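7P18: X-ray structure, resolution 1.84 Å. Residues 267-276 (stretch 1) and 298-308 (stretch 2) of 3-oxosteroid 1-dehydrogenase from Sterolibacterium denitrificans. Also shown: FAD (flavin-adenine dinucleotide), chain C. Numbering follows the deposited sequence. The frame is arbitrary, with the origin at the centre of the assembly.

Stretch 1 267-276: VLGAGGFERN
Stretch 2 298-308: HNTGDTIRAAM

Where a strand gives way to a loop beside a dinucleotide cofactor, backbone polar groups often fasten the loop to a neighbouring helix start; 3-oxosteroid 1-dehydrogenase offers a worked example. Strand residues Val-267 and Leu-268 lead into a glycine-rich loop that ends in a type I turn from Phe-273 to Asn-276, closed by Asn-276 N to Phe-273 O at 3.0 Å. The second stretch runs as loop to Gly-301, the N-cap, then as helix from Asp-302. In register, Phe-273 CA lies 4.0 Å from Gly-301 CA, and Leu-268 CA 6.8 Å from Thr-303 CA; the earlier residue pairs with the later, so the two stretches run in broadly opposite directions.

Such closeness suits glycine. Gly-301 has phi/psi 75/22, and a CB there would fall 2.9 Å from Phe-273 CB; Gly-271 (76/-165) would place one 2.4 Å from Asn-299 ND2.

Backbone bonds set the seam. Arg-275 N donates to Asn-299 O (3.0 Å, 154°), whereas Gly-301 N to Gly-272 O (3.1 Å, 130°) is weak.

Side-chain amides add to it. Asn-276 (chi1 t) sends ND2 to Thr-300 O at 3.1 Å, nearly straight at 164°; Arg-305 NH1 reaches the same oxygen weakly at 2.8 Å. Asn-299 (chi1 m, phi/psi -66/98) spends ND2 on Glu-274 OE2 and on FAD O2A, each at 3.0 Å, so one amide joins loop, helix approach and cofactor. Glu-274 (chi1 p, chi2 m) folds back to meet it, and one water links Glu-274 OE2 (2.7 Å) to Asn-299 N (3.1 Å).

Apolar contacts fill the rest. Ala-270 CB and Leu-268 CD2 (m, t) approach Thr-303 CG2 at 3.7 and 4.0 Å. Ile-304 CD1 (m, t) meets the ring edge of Phe-273 (chi1 p, chi2 88°) at CD2, 4.0 Å away. Together the stretches bury 648 Å².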

# COMPACT_ATOMS: atom_id res chain seq x y z
N VAL A 267 18.72 -11.78 -0.97
CA VAL A 267 17.53 -11.16 -0.34
C VAL A 267 16.39 -11.16 -1.37
O VAL A 267 16.54 -10.45 -2.39
CB VAL A 267 17.82 -9.75 0.17
CG1 VAL A 267 16.60 -9.14 0.84
CG2 VAL A 267 19.03 -9.76 1.09
N LEU A 268 15.34 -11.93 -1.10
CA LEU A 268 14.13 -11.94 -1.96
C LEU A 268 13.23 -10.79 -1.53
O LEU A 268 12.56 -10.91 -0.47
CB LEU A 268 13.42 -13.29 -1.83
CG LEU A 268 14.29 -14.49 -2.24
CD1 LEU A 268 13.50 -15.76 -2.08
CD2 LEU A 268 14.84 -14.34 -3.67
N GLY A 269 13.18 -9.74 -2.33
CA GLY A 269 12.24 -8.61 -2.16
C GLY A 269 11.47 -8.31 -3.44
O GLY A 269 11.42 -7.16 -3.85
N ALA A 270 10.86 -9.35 -4.01
CA ALA A 270 10.26 -9.31 -5.36
C ALA A 270 8.76 -9.09 -5.28
O ALA A 270 8.10 -9.28 -6.32
CB ALA A 270 10.56 -10.60 -6.06
N GLY A 271 8.21 -8.79 -4.10
CA GLY A 271 6.76 -8.62 -3.94
C GLY A 271 6.00 -9.91 -3.92
O GLY A 271 6.62 -10.98 -3.76
N GLY A 272 4.67 -9.83 -4.09
CA GLY A 272 3.77 -10.95 -3.88
C GLY A 272 3.40 -11.67 -5.18
O GLY A 272 4.23 -11.73 -6.10
N PHE A 273 2.18 -12.16 -5.23
CA PHE A 273 1.70 -12.97 -6.39
C PHE A 273 0.33 -12.45 -6.86
O PHE A 273 -0.36 -13.21 -7.56
CB PHE A 273 1.67 -14.45 -5.98
CG PHE A 273 0.73 -14.86 -4.88
CD1 PHE A 273 -0.57 -15.23 -5.15
CD2 PHE A 273 1.17 -14.96 -3.58
CE1 PHE A 273 -1.40 -15.67 -4.15
CE2 PHE A 273 0.32 -15.40 -2.58
CZ PHE A 273 -0.96 -15.73 -2.85
N GLU A 274 -0.03 -11.20 -6.54
CA GLU A 274 -1.37 -10.62 -6.85
C GLU A 274 -1.64 -10.65 -8.37
O GLU A 274 -2.82 -10.71 -8.72
CB GLU A 274 -1.58 -9.20 -6.31
CG GLU A 274 -0.58 -8.16 -6.79
CD GLU A 274 0.77 -8.07 -6.08
OE1 GLU A 274 1.03 -8.94 -5.19
OE2 GLU A 274 1.56 -7.17 -6.44
N ARG A 275 -0.60 -10.58 -9.21
CA ARG A 275 -0.75 -10.57 -10.69
C ARG A 275 -0.70 -11.97 -11.31
O ARG A 275 -0.78 -12.07 -12.55
CB ARG A 275 0.29 -9.64 -11.30
CG ARG A 275 0.01 -8.17 -11.04
CD ARG A 275 -1.14 -7.60 -11.86
NE ARG A 275 -1.64 -6.28 -11.41
CZ ARG A 275 -2.79 -5.74 -11.80
NH1 ARG A 275 -3.57 -6.39 -12.65
NH2 ARG A 275 -3.19 -4.57 -11.31
N ASN A 276 -0.68 -13.04 -10.50
CA ASN A 276 -0.65 -14.44 -11.00
C ASN A 276 -1.99 -15.08 -10.70
O ASN A 276 -2.27 -15.48 -9.55
CB ASN A 276 0.57 -15.19 -10.43
CG ASN A 276 0.68 -16.62 -10.94
OD1 ASN A 276 -0.33 -17.25 -11.20
ND2 ASN A 276 1.88 -17.16 -10.96
N HIS A 298 3.85 -6.75 -12.54
CA HIS A 298 4.80 -7.90 -12.45
C HIS A 298 4.76 -8.86 -11.24
O HIS A 298 5.23 -10.00 -11.43
CB HIS A 298 6.24 -7.40 -12.67
CG HIS A 298 6.34 -6.35 -13.74
ND1 HIS A 298 6.25 -6.66 -15.08
CD2 HIS A 298 6.54 -5.02 -13.66
CE1 HIS A 298 6.38 -5.56 -15.79
NE2 HIS A 298 6.56 -4.54 -14.94
N ASN A 299 4.26 -8.47 -10.07
CA ASN A 299 4.42 -9.41 -8.92
C ASN A 299 3.60 -10.67 -9.18
O ASN A 299 2.39 -10.69 -8.89
CB ASN A 299 4.09 -8.73 -7.58
CG ASN A 299 4.94 -7.51 -7.34
OD1 ASN A 299 5.96 -7.29 -8.02
ND2 ASN A 299 4.52 -6.71 -6.37
N THR A 300 4.27 -11.72 -9.68
CA THR A 300 3.65 -12.98 -10.16
C THR A 300 4.18 -14.17 -9.34
O THR A 300 4.08 -15.29 -9.82
CB THR A 300 3.89 -13.13 -11.68
OG1 THR A 300 5.27 -12.98 -12.04
CG2 THR A 300 3.13 -12.07 -12.46
N GLY A 301 4.77 -13.94 -8.15
CA GLY A 301 5.07 -15.05 -7.23
C GLY A 301 6.30 -15.85 -7.69
O GLY A 301 6.45 -17.00 -7.24
N ASP A 302 7.17 -15.25 -8.50
CA ASP A 302 8.31 -15.96 -9.16
C ASP A 302 9.30 -16.48 -8.10
O ASP A 302 9.81 -17.59 -8.25
CB ASP A 302 9.05 -15.05 -10.12
CG ASP A 302 8.21 -14.47 -11.27
OD1 ASP A 302 7.17 -15.04 -11.58
OD2 ASP A 302 8.64 -13.46 -11.83
N THR A 303 9.59 -15.72 -7.06
CA THR A 303 10.57 -16.13 -6.01
C THR A 303 9.88 -17.03 -5.00
O THR A 303 10.56 -17.88 -4.38
CB THR A 303 11.25 -14.94 -5.34
OG1 THR A 303 10.26 -14.25 -4.55
CG2 THR A 303 11.88 -14.00 -6.32
N ILE A 304 8.57 -16.87 -4.79
CA ILE A 304 7.80 -17.72 -3.85
C ILE A 304 7.85 -19.16 -4.37
O ILE A 304 8.21 -20.09 -3.59
CB ILE A 304 6.36 -17.17 -3.66
CG1 ILE A 304 6.39 -15.84 -2.91
CG2 ILE A 304 5.52 -18.20 -2.94
CD1 ILE A 304 5.06 -15.10 -2.84
N ARG A 305 7.55 -19.36 -5.65
CA ARG A 305 7.53 -20.72 -6.24
C ARG A 305 8.93 -21.35 -6.13
O ARG A 305 9.05 -22.51 -5.70
CB ARG A 305 7.04 -20.63 -7.70
CG ARG A 305 5.53 -20.38 -7.82
CD ARG A 305 4.97 -20.54 -9.24
NE ARG A 305 5.86 -20.01 -10.29
CZ ARG A 305 5.91 -18.75 -10.70
NH1 ARG A 305 5.12 -17.82 -10.18
NH2 ARG A 305 6.77 -18.40 -11.64
N ALA A 306 9.96 -20.59 -6.48
CA ALA A 306 11.37 -21.07 -6.53
C ALA A 306 11.85 -21.47 -5.14
O ALA A 306 12.52 -22.51 -4.99
CB ALA A 306 12.22 -20.01 -7.14
N ALA A 307 11.50 -20.68 -4.12
CA ALA A 307 11.90 -20.97 -2.72
C ALA A 307 11.14 -22.17 -2.17
O ALA A 307 11.75 -23.03 -1.48
CB ALA A 307 11.69 -19.71 -1.86
N MET A 308 9.84 -22.28 -2.45
CA MET A 308 9.02 -23.41 -1.95
C MET A 308 9.54 -24.70 -2.62
O MET A 308 9.55 -25.72 -1.94
CB MET A 308 7.53 -23.17 -2.22
CG MET A 308 7.01 -22.00 -1.40
SD MET A 308 5.25 -21.72 -1.60
CE MET A 308 4.54 -23.12 -0.74
PA FAD C . 7.12 -3.99 -4.69
O1A FAD C . 7.19 -2.60 -4.16
O2A FAD C . 6.00 -4.19 -5.66
O5B FAD C . 8.52 -4.30 -5.36
C5B FAD C . 8.74 -5.61 -5.94
C4B FAD C . 9.60 -5.45 -7.15
O4B FAD C . 10.12 -6.75 -7.54
C3B FAD C . 8.90 -4.88 -8.40
O3B FAD C . 9.64 -3.79 -8.95
C2B FAD C . 8.82 -6.08 -9.34
O2B FAD C . 8.72 -5.70 -10.71
C1B FAD C . 10.05 -6.88 -8.93
N9A FAD C . 10.00 -8.30 -9.30
C8A FAD C . 8.93 -9.14 -9.37
N7A FAD C . 9.25 -10.34 -9.84
C5A FAD C . 10.62 -10.28 -10.04
C6A FAD C . 11.56 -11.23 -10.51
N6A FAD C . 11.24 -12.45 -10.95
N1A FAD C . 12.84 -10.84 -10.59
C2A FAD C . 13.16 -9.60 -10.20
N3A FAD C . 12.36 -8.60 -9.81
C4A FAD C . 11.09 -9.03 -9.73
N1 FAD C . 1.70 0.33 1.93
C2 FAD C . 2.16 1.03 2.99
O2 FAD C . 2.67 0.46 3.97
N3 FAD C . 2.13 2.37 3.01
C4 FAD C . 1.38 3.10 2.11
O4 FAD C . 1.48 4.32 2.13
C4X FAD C . 0.84 2.41 1.00
N5 FAD C . 0.15 3.08 0.09
C5X FAD C . -0.29 2.39 -1.01
C6 FAD C . -0.95 3.10 -2.05
C7 FAD C . -1.30 2.48 -3.24
C7M FAD C . -1.97 3.27 -4.35
C8 FAD C . -0.93 1.14 -3.45
C8M FAD C . -1.27 0.45 -4.76
C9 FAD C . -0.37 0.42 -2.42
C9A FAD C . 0.02 1.02 -1.21
N10 FAD C . 0.61 0.32 -0.15
C10 FAD C . 1.07 0.99 0.97
C1' FAD C . 1.01 -1.08 -0.31
C2' FAD C . 2.49 -1.16 -0.73
O2' FAD C . 2.78 -0.37 -1.88
C3' FAD C . 2.97 -2.60 -0.98
O3' FAD C . 2.42 -3.51 -0.02
C4' FAD C . 4.49 -2.67 -0.99
O4' FAD C . 4.95 -1.72 -1.94
C5' FAD C . 5.04 -4.04 -1.32
O5' FAD C . 6.47 -3.88 -1.39
P FAD C . 7.37 -5.06 -1.96
O1P FAD C . 8.73 -4.49 -1.90
O2P FAD C . 7.04 -6.36 -1.39
O3P FAD C . 6.95 -5.11 -3.54
O HOH W 1 2.77 -7.62 -3.59
O HOH W 2 2.34 -6.38 -8.92